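Local coordinates for protein glycerol kinase, putative (Plasmodium falciparum, PDB 2W40) that probably phosphorylates glycerol with ATP to give sn-glycerol 3-phosphate in glycerol degradation, at residues 347-359 with 384-398. Residues are numbered along the deposited sequence; the frame is centred on the assembly and turned at random. Where two conformers were deposited one is given.
Sequences IFVPAFSGLYAPR and LLEGIAFQLNEIVDS. With EDO (1,2-ethanediol), chain B; EDO (1,2-ethanediol), chain D.
Leu-384 lies alongside Phe-348 and sets CD1 over one face of its ring, a CH-pi contact 4.2 Å from the centroid. Leu-384 CG, anti to the backbone N (chi1 -180°), carries the side chain along the ring. The edge of the Phe-352 ring meets the same methyl. Pro-350 rests on Gly-387, with CG 4.0 Å from Gly-387 CA. The Gln-391 side chain runs antiparallel to Pro-350, with NE2 beside ring carbons CG and CD. Gln-391 NE2 donates to Gly-387 O at 3.2 Å, from the carbonyl face opposite to Gln-391 N. One water donates to both Gln-391 OE1 and Pro-350 O; a second lies between Gln-391 OE1 and Ala-357 O. Pro-358, after a cis peptide bond, packs CD against Glu-394 CB at 3.7 Å. At the polar edge is a side-on salt bridge: Arg-359 NE donates to Glu-394 OE1 at 2.9 Å and Arg-359 NH2 to Glu-394 OE2 at 2.8 Å, both nearly straight. Trp-492 NE1 also binds Glu-394 OE2 and probably helps hold the carboxylate. Strand and loop thus pack on helix 377-403 in the C-terminal FGGY domain, of actin-like ATPase fold; the Leu-384 side chain lies about 7 Å from Gly-315, which binds ADP in another structure of this protein.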
ATOM      1  N   ILE C 347      -1.530   9.339  -2.097  1.00  8.44           N
ATOM      2  CA  ILE C 347      -0.325   9.878  -1.556  1.00  9.34           C
ATOM      3  C   ILE C 347       0.353   8.770  -0.841  1.00  8.44           C
ATOM      4  O   ILE C 347      -0.275   8.000  -0.086  1.00  9.00           O
ATOM      5  CB  ILE C 347      -0.566  11.096  -0.603  1.00  9.55           C
ATOM      6  CG1 ILE C 347      -1.295  12.192  -1.346  1.00 12.13           C
ATOM      7  CG2 ILE C 347       0.715  11.531   0.113  1.00 10.41           C
ATOM      8  CD1 ILE C 347      -1.870  13.196  -0.574  1.00 16.15           C
ATOM      9  N   PHE C 348       1.642   8.750  -0.990  1.00  8.25           N
ATOM     10  CA  PHE C 348       2.525   7.720  -0.352  1.00  8.52           C
ATOM     11  C   PHE C 348       3.558   8.476   0.462  1.00 10.52           C
ATOM     12  O   PHE C 348       4.425   9.123  -0.122  1.00 10.44           O
ATOM     13  CB  PHE C 348       3.197   6.851  -1.434  1.00 10.13           C
ATOM     14  CG  PHE C 348       3.760   5.514  -0.965  1.00  7.02           C
ATOM     15  CD1 PHE C 348       3.756   4.457  -1.823  1.00 10.44           C
ATOM     16  CD2 PHE C 348       4.352   5.329   0.246  1.00 12.69           C
ATOM     17  CE1 PHE C 348       4.307   3.277  -1.473  1.00 11.81           C
ATOM     18  CE2 PHE C 348       4.822   4.113   0.640  1.00 13.31           C
ATOM     19  CZ  PHE C 348       4.833   3.076  -0.252  1.00 11.18           C
ATOM     20  N   VAL C 349       3.465   8.379   1.788  1.00  9.42           N
ATOM     21  CA  VAL C 349       4.432   9.034   2.633  1.00 10.91           C
ATOM     22  C   VAL C 349       5.544   8.010   2.839  1.00 11.86           C
ATOM     23  O   VAL C 349       5.331   7.082   3.577  1.00 13.20           O
ATOM     24  CB  VAL C 349       3.837   9.543   3.975  1.00 11.37           C
ATOM     25  CG1 VAL C 349       4.915  10.146   4.867  1.00 11.70           C
ATOM     26  CG2 VAL C 349       2.663  10.476   3.749  1.00 11.80           C
ATOM     27  N   PRO C 350       6.690   8.131   2.101  1.00 13.78           N
ATOM     28  CA  PRO C 350       7.699   7.052   2.027  1.00 15.18           C
ATOM     29  C   PRO C 350       8.621   7.192   3.288  1.00 15.71           C
ATOM     30  O   PRO C 350       9.591   8.063   3.324  1.00 20.34           O
ATOM     31  CB  PRO C 350       8.490   7.370   0.717  1.00 16.28           C
ATOM     32  CG  PRO C 350       7.787   8.556   0.080  1.00 16.37           C
ATOM     33  CD  PRO C 350       7.105   9.256   1.272  1.00 14.12           C
ATOM     34  N   ALA C 351       8.206   6.524   4.334  1.00 12.50           N
ATOM     35  CA  ALA C 351       8.775   6.734   5.731  1.00 10.64           C
ATOM     36  C   ALA C 351       9.105   5.352   6.307  1.00  9.20           C
ATOM     37  O   ALA C 351       8.909   5.104   7.467  1.00 11.39           O
ATOM     38  CB  ALA C 351       7.890   7.550   6.662  1.00 11.90           C
ATOM     39  N   PHE C 352       9.650   4.484   5.463  1.00  8.33           N
ATOM     40  CA  PHE C 352       9.900   3.104   5.900  1.00  9.34           C
ATOM     41  C   PHE C 352      10.850   3.071   7.098  1.00 11.06           C
ATOM     42  O   PHE C 352      10.733   2.192   7.982  1.00 13.33           O
ATOM     43  CB  PHE C 352      10.453   2.239   4.823  1.00  9.19           C
ATOM     44  CG  PHE C 352       9.544   1.972   3.692  1.00  7.54           C
ATOM     45  CD1 PHE C 352       8.567   1.019   3.781  1.00  9.76           C
ATOM     46  CD2 PHE C 352       9.637   2.731   2.483  1.00 10.55           C
ATOM     47  CE1 PHE C 352       7.727   0.767   2.751  1.00 10.21           C
ATOM     48  CE2 PHE C 352       8.812   2.492   1.496  1.00 10.40           C
ATOM     49  CZ  PHE C 352       7.831   1.526   1.630  1.00 10.57           C
ATOM     50  N   SER C 353      11.825   3.989   7.110  1.00  9.82           N
ATOM     51  CA  SER C 353      12.746   4.145   8.282  1.00 10.26           C
ATOM     52  C   SER C 353      12.535   5.464   9.000  1.00 10.95           C
ATOM     53  O   SER C 353      13.458   6.070   9.498  1.00 13.23           O
ATOM     54  CB  SER C 353      14.144   3.817   7.874  1.00 10.93           C
ATOM     55  OG  SER C 353      14.588   4.742   7.030  1.00 11.71           O
ATOM     56  N   GLY C 354      11.286   5.925   9.095  1.00 11.00           N
ATOM     57  CA  GLY C 354      11.011   7.225   9.694  1.00  8.48           C
ATOM     58  C   GLY C 354      11.166   8.326   8.648  1.00  9.90           C
ATOM     59  O   GLY C 354      11.451   8.097   7.463  1.00 11.09           O
ATOM     60  N   LEU C 355      10.897   9.526   9.080  1.00  8.84           N
ATOM     61  CA  LEU C 355      11.221  10.741   8.335  1.00  8.58           C
ATOM     62  C   LEU C 355      12.530  11.347   8.842  1.00  8.93           C
ATOM     63  O   LEU C 355      12.724  11.515  10.052  1.00 10.90           O
ATOM     64  CB  LEU C 355      10.129  11.811   8.447  1.00  8.55           C
ATOM     65  CG  LEU C 355       8.854  11.428   7.723  1.00 10.19           C
ATOM     66  CD1 LEU C 355       7.734  12.372   8.072  1.00 16.00           C
ATOM     67  CD2 LEU C 355       9.045  11.191   6.163  1.00 11.51           C
ATOM     68  N   TYR C 356      13.439  11.643   7.888  1.00  9.59           N
ATOM     69  CA  TYR C 356      14.720  12.318   8.191  1.00  9.18           C
ATOM     70  C   TYR C 356      14.499  13.800   8.051  1.00  9.13           C
ATOM     71  O   TYR C 356      13.556  14.346   8.716  1.00  9.29           O
ATOM     72  CB  TYR C 356      15.816  11.737   7.298  1.00  9.90           C
ATOM     73  CG  TYR C 356      16.108  10.223   7.546  1.00 13.73           C
ATOM     74  CD1 TYR C 356      17.260   9.799   7.983  1.00 18.98           C
ATOM     75  CD2 TYR C 356      15.107   9.246   7.169  1.00 15.10           C
ATOM     76  CE1 TYR C 356      17.444   8.351   8.206  1.00 19.07           C
ATOM     77  CE2 TYR C 356      15.227   7.874   7.374  1.00 15.61           C
ATOM     78  CZ  TYR C 356      16.464   7.470   7.947  1.00 18.25           C
ATOM     79  OH  TYR C 356      16.869   6.199   8.194  1.00 17.03           O
ATOM     80  N   ALA C 357      15.327  14.488   7.222  1.00  8.13           N
ATOM     81  CA  ALA C 357      15.195  15.935   7.219  1.00  8.75           C
ATOM     82  C   ALA C 357      13.888  16.363   6.496  1.00  8.84           C
ATOM     83  O   ALA C 357      13.543  15.784   5.467  1.00  9.57           O
ATOM     84  CB  ALA C 357      16.456  16.632   6.622  1.00  8.69           C
ATOM     85  N   PRO C 358      13.267  17.467   6.948  1.00  8.06           N
ATOM     86  CA  PRO C 358      13.620  18.326   8.133  1.00  8.47           C
ATOM     87  C   PRO C 358      12.838  18.014   9.406  1.00 10.07           C
ATOM     88  O   PRO C 358      13.095  18.646  10.455  1.00 10.15           O
ATOM     89  CB  PRO C 358      13.238  19.726   7.674  1.00 10.00           C
ATOM     90  CG  PRO C 358      12.083  19.568   6.781  1.00  9.35           C
ATOM     91  CD  PRO C 358      12.242  18.176   6.133  1.00  9.10           C
ATOM     92  N   ARG C 359      11.887  17.072   9.324  1.00 10.89           N
ATOM     93  CA  ARG C 359      10.978  16.801  10.483  1.00 10.66           C
ATOM     94  C   ARG C 359      11.558  15.891  11.562  1.00  9.85           C
ATOM     95  O   ARG C 359      11.158  15.975  12.729  1.00 11.83           O
ATOM     96  CB  ARG C 359       9.634  16.266  10.000  1.00 10.71           C
ATOM     97  CG  ARG C 359       8.949  17.157   8.935  1.00 12.30           C
ATOM     98  CD  ARG C 359       7.550  16.681   8.692  1.00 13.90           C
ATOM     99  NE  ARG C 359       6.850  17.395   7.603  1.00 13.80           N
ATOM    100  CZ  ARG C 359       5.607  17.798   7.605  1.00 11.62           C
ATOM    101  NH1 ARG C 359       4.888  17.699   8.725  1.00 17.71           N
ATOM    102  NH2 ARG C 359       5.079  18.305   6.513  1.00 13.89           N
ATOM    103  N   LEU C 384       4.912   7.126  -4.706  1.00  7.25           N
ATOM    104  CA  LEU C 384       6.193   6.981  -3.918  1.00  7.79           C
ATOM    105  C   LEU C 384       7.226   8.028  -4.499  1.00  7.79           C
ATOM    106  O   LEU C 384       7.853   8.787  -3.751  1.00  8.66           O
ATOM    107  CB  LEU C 384       6.768   5.590  -3.900  1.00  8.38           C
ATOM    108  CG  LEU C 384       8.051   5.458  -3.105  1.00 10.45           C
ATOM    109  CD1 LEU C 384       8.140   4.202  -2.234  1.00 12.80           C
ATOM    110  CD2 LEU C 384       9.297   5.622  -4.005  1.00 11.46           C
ATOM    111  N   LEU C 385       7.259   8.101  -5.837  1.00  8.70           N
ATOM    112  CA  LEU C 385       8.202   8.988  -6.541  1.00  8.84           C
ATOM    113  C   LEU C 385       7.859  10.430  -6.264  1.00  7.26           C
ATOM    114  O   LEU C 385       8.710  11.257  -5.905  1.00  7.88           O
ATOM    115  CB  LEU C 385       8.145   8.658  -8.019  1.00 10.06           C
ATOM    116  CG  LEU C 385       8.777   7.300  -8.363  1.00 11.73           C
ATOM    117  CD1 LEU C 385       8.582   7.080  -9.893  1.00 13.81           C
ATOM    118  CD2 LEU C 385      10.235   7.175  -7.948  1.00 13.64           C
ATOM    119  N   GLU C 386       6.561  10.737  -6.282  1.00  7.87           N
ATOM    120  CA  GLU C 386       6.115  12.058  -5.902  1.00  7.97           C
ATOM    121  C   GLU C 386       6.524  12.402  -4.498  1.00  7.53           C
ATOM    122  O   GLU C 386       6.903  13.549  -4.231  1.00  8.73           O
ATOM    123  CB  GLU C 386       4.633  12.245  -6.128  1.00  8.43           C
ATOM    124  CG  GLU C 386       4.125  12.180  -7.594  1.00 10.36           C
ATOM    125  CD  GLU C 386       2.689  12.717  -7.754  1.00 11.56           C
ATOM    126  OE1 GLU C 386       1.982  13.011  -6.718  1.00 12.84           O
ATOM    127  OE2 GLU C 386       2.233  12.833  -8.947  1.00 11.72           O
ATOM    128  N   GLY C 387       6.354  11.462  -3.590  1.00  8.21           N
ATOM    129  CA  GLY C 387       6.802  11.672  -2.189  1.00  8.47           C
ATOM    130  C   GLY C 387       8.278  12.050  -2.008  1.00  8.92           C
ATOM    131  O   GLY C 387       8.635  12.742  -1.079  1.00 11.25           O
ATOM    132  N   ILE C 388       9.146  11.629  -2.931  1.00  8.91           N
ATOM    133  CA  ILE C 388      10.545  12.101  -2.944  1.00  8.99           C
ATOM    134  C   ILE C 388      10.576  13.603  -3.132  1.00  9.72           C
ATOM    135  O   ILE C 388      11.246  14.336  -2.384  1.00 10.23           O
ATOM    136  CB  ILE C 388      11.411  11.310  -3.958  1.00 11.72           C
ATOM    137  CG1 ILE C 388      11.339   9.765  -3.720  1.00 11.19           C
ATOM    138  CG2 ILE C 388      12.879  11.883  -4.004  1.00 10.94           C
ATOM    139  CD1 ILE C 388      12.033   8.934  -4.799  1.00 12.38           C
ATOM    140  N   ALA C 389       9.895  14.062  -4.204  1.00  8.23           N
ATOM    141  CA  ALA C 389       9.804  15.488  -4.502  1.00  8.45           C
ATOM    142  C   ALA C 389       9.244  16.325  -3.408  1.00  6.94           C
ATOM    143  O   ALA C 389       9.838  17.344  -3.034  1.00  9.20           O
ATOM    144  CB  ALA C 389       9.076  15.713  -5.850  1.00  8.21           C
ATOM    145  N   PHE C 390       8.122  15.847  -2.822  1.00  5.81           N
ATOM    146  CA  PHE C 390       7.568  16.584  -1.682  1.00  6.97           C
ATOM    147  C   PHE C 390       8.515  16.721  -0.493  1.00  7.33           C
ATOM    148  O   PHE C 390       8.550  17.768   0.154  1.00  8.20           O
ATOM    149  CB  PHE C 390       6.261  15.924  -1.252  1.00  8.29           C
ATOM    150  CG  PHE C 390       5.106  16.162  -2.199  1.00  8.46           C
ATOM    151  CD1 PHE C 390       4.641  17.466  -2.511  1.00 10.44           C
ATOM    152  CD2 PHE C 390       4.480  15.079  -2.810  1.00 10.04           C
ATOM    153  CE1 PHE C 390       3.546  17.627  -3.391  1.00  8.73           C
ATOM    154  CE2 PHE C 390       3.415  15.262  -3.658  1.00 11.27           C
ATOM    155  CZ  PHE C 390       2.992  16.542  -3.979  1.00  9.79           C
ATOM    156  N   GLN C 391       9.248  15.649  -0.212  1.00  6.44           N
ATOM    157  CA  GLN C 391      10.236  15.726   0.860  1.00  7.00           C
ATOM    158  C   GLN C 391      11.393  16.716   0.518  1.00  7.49           C
ATOM    159  O   GLN C 391      11.863  17.496   1.383  1.00 10.37           O
ATOM    160  CB  GLN C 391      10.789  14.304   1.123  1.00  7.73           C
ATOM    161  CG  GLN C 391       9.836  13.387   1.929  1.00 12.04           C
ATOM    162  CD  GLN C 391      10.462  12.052   2.100  1.00  9.20           C
ATOM    163  OE1 GLN C 391      11.109  11.806   3.090  1.00 13.46           O
ATOM    164  NE2 GLN C 391      10.327  11.177   1.077  1.00 11.56           N
ATOM    165  N   LEU C 392      11.831  16.665  -0.743  1.00  8.69           N
ATOM    166  CA  LEU C 392      12.886  17.546  -1.181  1.00  8.95           C
ATOM    167  C   LEU C 392      12.455  18.999  -1.055  1.00  8.29           C
ATOM    168  O   LEU C 392      13.226  19.865  -0.672  1.00  9.66           O
ATOM    169  CB  LEU C 392      13.298  17.138  -2.591  1.00  9.55           C
ATOM    170  CG  LEU C 392      14.560  17.881  -3.033  1.00 10.23           C
ATOM    171  CD1 LEU C 392      15.809  17.640  -2.132  1.00 10.04           C
ATOM    172  CD2 LEU C 392      14.826  17.612  -4.518  1.00 12.42           C
ATOM    173  N   ASN C 393      11.188  19.285  -1.369  1.00  8.67           N
ATOM    174  CA  ASN C 393      10.660  20.639  -1.252  1.00  8.95           C
ATOM    175  C   ASN C 393      10.731  21.171   0.173  1.00  8.87           C
ATOM    176  O   ASN C 393      11.102  22.317   0.421  1.00 11.61           O
ATOM    177  CB  ASN C 393       9.230  20.645  -1.724  1.00 10.29           C
ATOM    178  CG  ASN C 393       8.627  22.026  -1.655  1.00 10.98           C
ATOM    179  OD1 ASN C 393       9.236  23.010  -2.109  1.00 14.21           O
ATOM    180  ND2 ASN C 393       7.357  22.108  -1.160  1.00 14.06           N
ATOM    181  N   GLU C 394      10.407  20.280   1.113  1.00 10.04           N
ATOM    182  CA  GLU C 394      10.564  20.656   2.526  1.00 11.30           C
ATOM    183  C   GLU C 394      12.022  21.028   2.935  1.00 10.51           C
ATOM    184  O   GLU C 394      12.280  22.005   3.660  1.00 10.33           O
ATOM    185  CB  GLU C 394       9.999  19.577   3.476  1.00 12.23           C
ATOM    186  CG  GLU C 394       8.543  19.354   3.248  1.00 12.00           C
ATOM    187  CD  GLU C 394       7.851  18.516   4.335  1.00 15.24           C
ATOM    188  OE1 GLU C 394       8.481  18.143   5.363  1.00 16.93           O
ATOM    189  OE2 GLU C 394       6.606  18.238   4.150  1.00 17.73           O
ATOM    190  N   ILE C 395      12.954  20.246   2.467  1.00 10.04           N
ATOM    191  CA  ILE C 395      14.370  20.490   2.581  1.00  9.67           C
ATOM    192  C   ILE C 395      14.753  21.825   1.971  1.00 10.21           C
ATOM    193  O   ILE C 395      15.488  22.602   2.607  1.00 10.47           O
ATOM    194  CB  ILE C 395      15.215  19.312   2.033  1.00  9.69           C
ATOM    195  CG1 ILE C 395      15.120  18.113   3.009  1.00 10.35           C
ATOM    196  CG2 ILE C 395      16.693  19.678   1.830  1.00  9.87           C
ATOM    197  CD1 ILE C 395      15.643  16.764   2.443  1.00 10.36           C
ATOM    198  N   VAL C 396      14.269  22.108   0.760  1.00  9.35           N
ATOM    199  CA  VAL C 396      14.626  23.376   0.082  1.00 10.36           C
ATOM    200  C   VAL C 396      14.095  24.569   0.878  1.00  9.47           C
ATOM    201  O   VAL C 396      14.741  25.610   1.045  1.00 11.71           O
ATOM    202  CB  VAL C 396      14.160  23.398  -1.354  1.00 10.08           C
ATOM    203  CG1 VAL C 396      14.336  24.886  -1.959  1.00 10.69           C
ATOM    204  CG2 VAL C 396      14.947  22.265  -2.136  1.00  8.19           C
ATOM    205  N   ASP C 397      12.896  24.401   1.434  1.00 12.35           N
ATOM    206  CA  ASP C 397      12.340  25.460   2.251  0.50 12.36           C
ATOM    207  C   ASP C 397      13.207  25.716   3.499  1.00 13.49           C
ATOM    208  O   ASP C 397      13.436  26.897   3.882  1.00 13.39           O
ATOM    209  CB  ASP C 397      10.896  25.168   2.629  0.50 13.46           C
ATOM    210  CG  ASP C 397       9.913  25.341   1.463  0.50 16.11           C
ATOM    211  OD1 ASP C 397      10.217  26.045   0.452  0.50 19.79           O
ATOM    212  OD2 ASP C 397       8.832  24.734   1.558  0.50 21.70           O
ATOM    213  N   SER C 398      13.700  24.648   4.154  1.00 11.83           N
ATOM    214  CA  SER C 398      14.566  24.841   5.278  1.00 11.74           C
ATOM    215  C   SER C 398      15.875  25.564   4.839  1.00 11.34           C
ATOM    216  O   SER C 398      16.397  26.405   5.541  1.00 13.86           O
ATOM    217  CB  SER C 398      14.866  23.468   5.947  1.00 10.59           C
ATOM    218  OG  SER C 398      13.720  22.934   6.554  1.00 12.69           O
TER
HETATM  219  C1  EDO B1516       8.723  22.817   5.191  1.00 27.36           C
HETATM  220  O1  EDO B1516       8.245  23.442   3.931  1.00 36.34           O
HETATM  221  C2  EDO B1516      10.243  22.617   5.400  1.00 22.80           C
HETATM  222  O2  EDO B1516      11.042  23.357   6.370  1.00 26.01           O
HETATM  223  C1  EDO D1515      -0.248  14.979  -5.231  1.00 25.07           C
HETATM  224  O1  EDO D1515       0.601  15.191  -6.385  1.00 19.68           O
HETATM  225  C2  EDO D1515      -1.333  13.940  -5.586  1.00 26.91           C
HETATM  226  O2  EDO D1515      -2.214  14.439  -6.642  1.00 32.51           O
HETATM  227  O   HOH W   1      12.194   9.273   3.414  1.00 22.45           O
HETATM  228  O   HOH W   2      12.689  13.036   5.237  1.00 16.64           O
HETATM  229  O   HOH W   3      11.629  15.922   3.752  1.00 16.02           O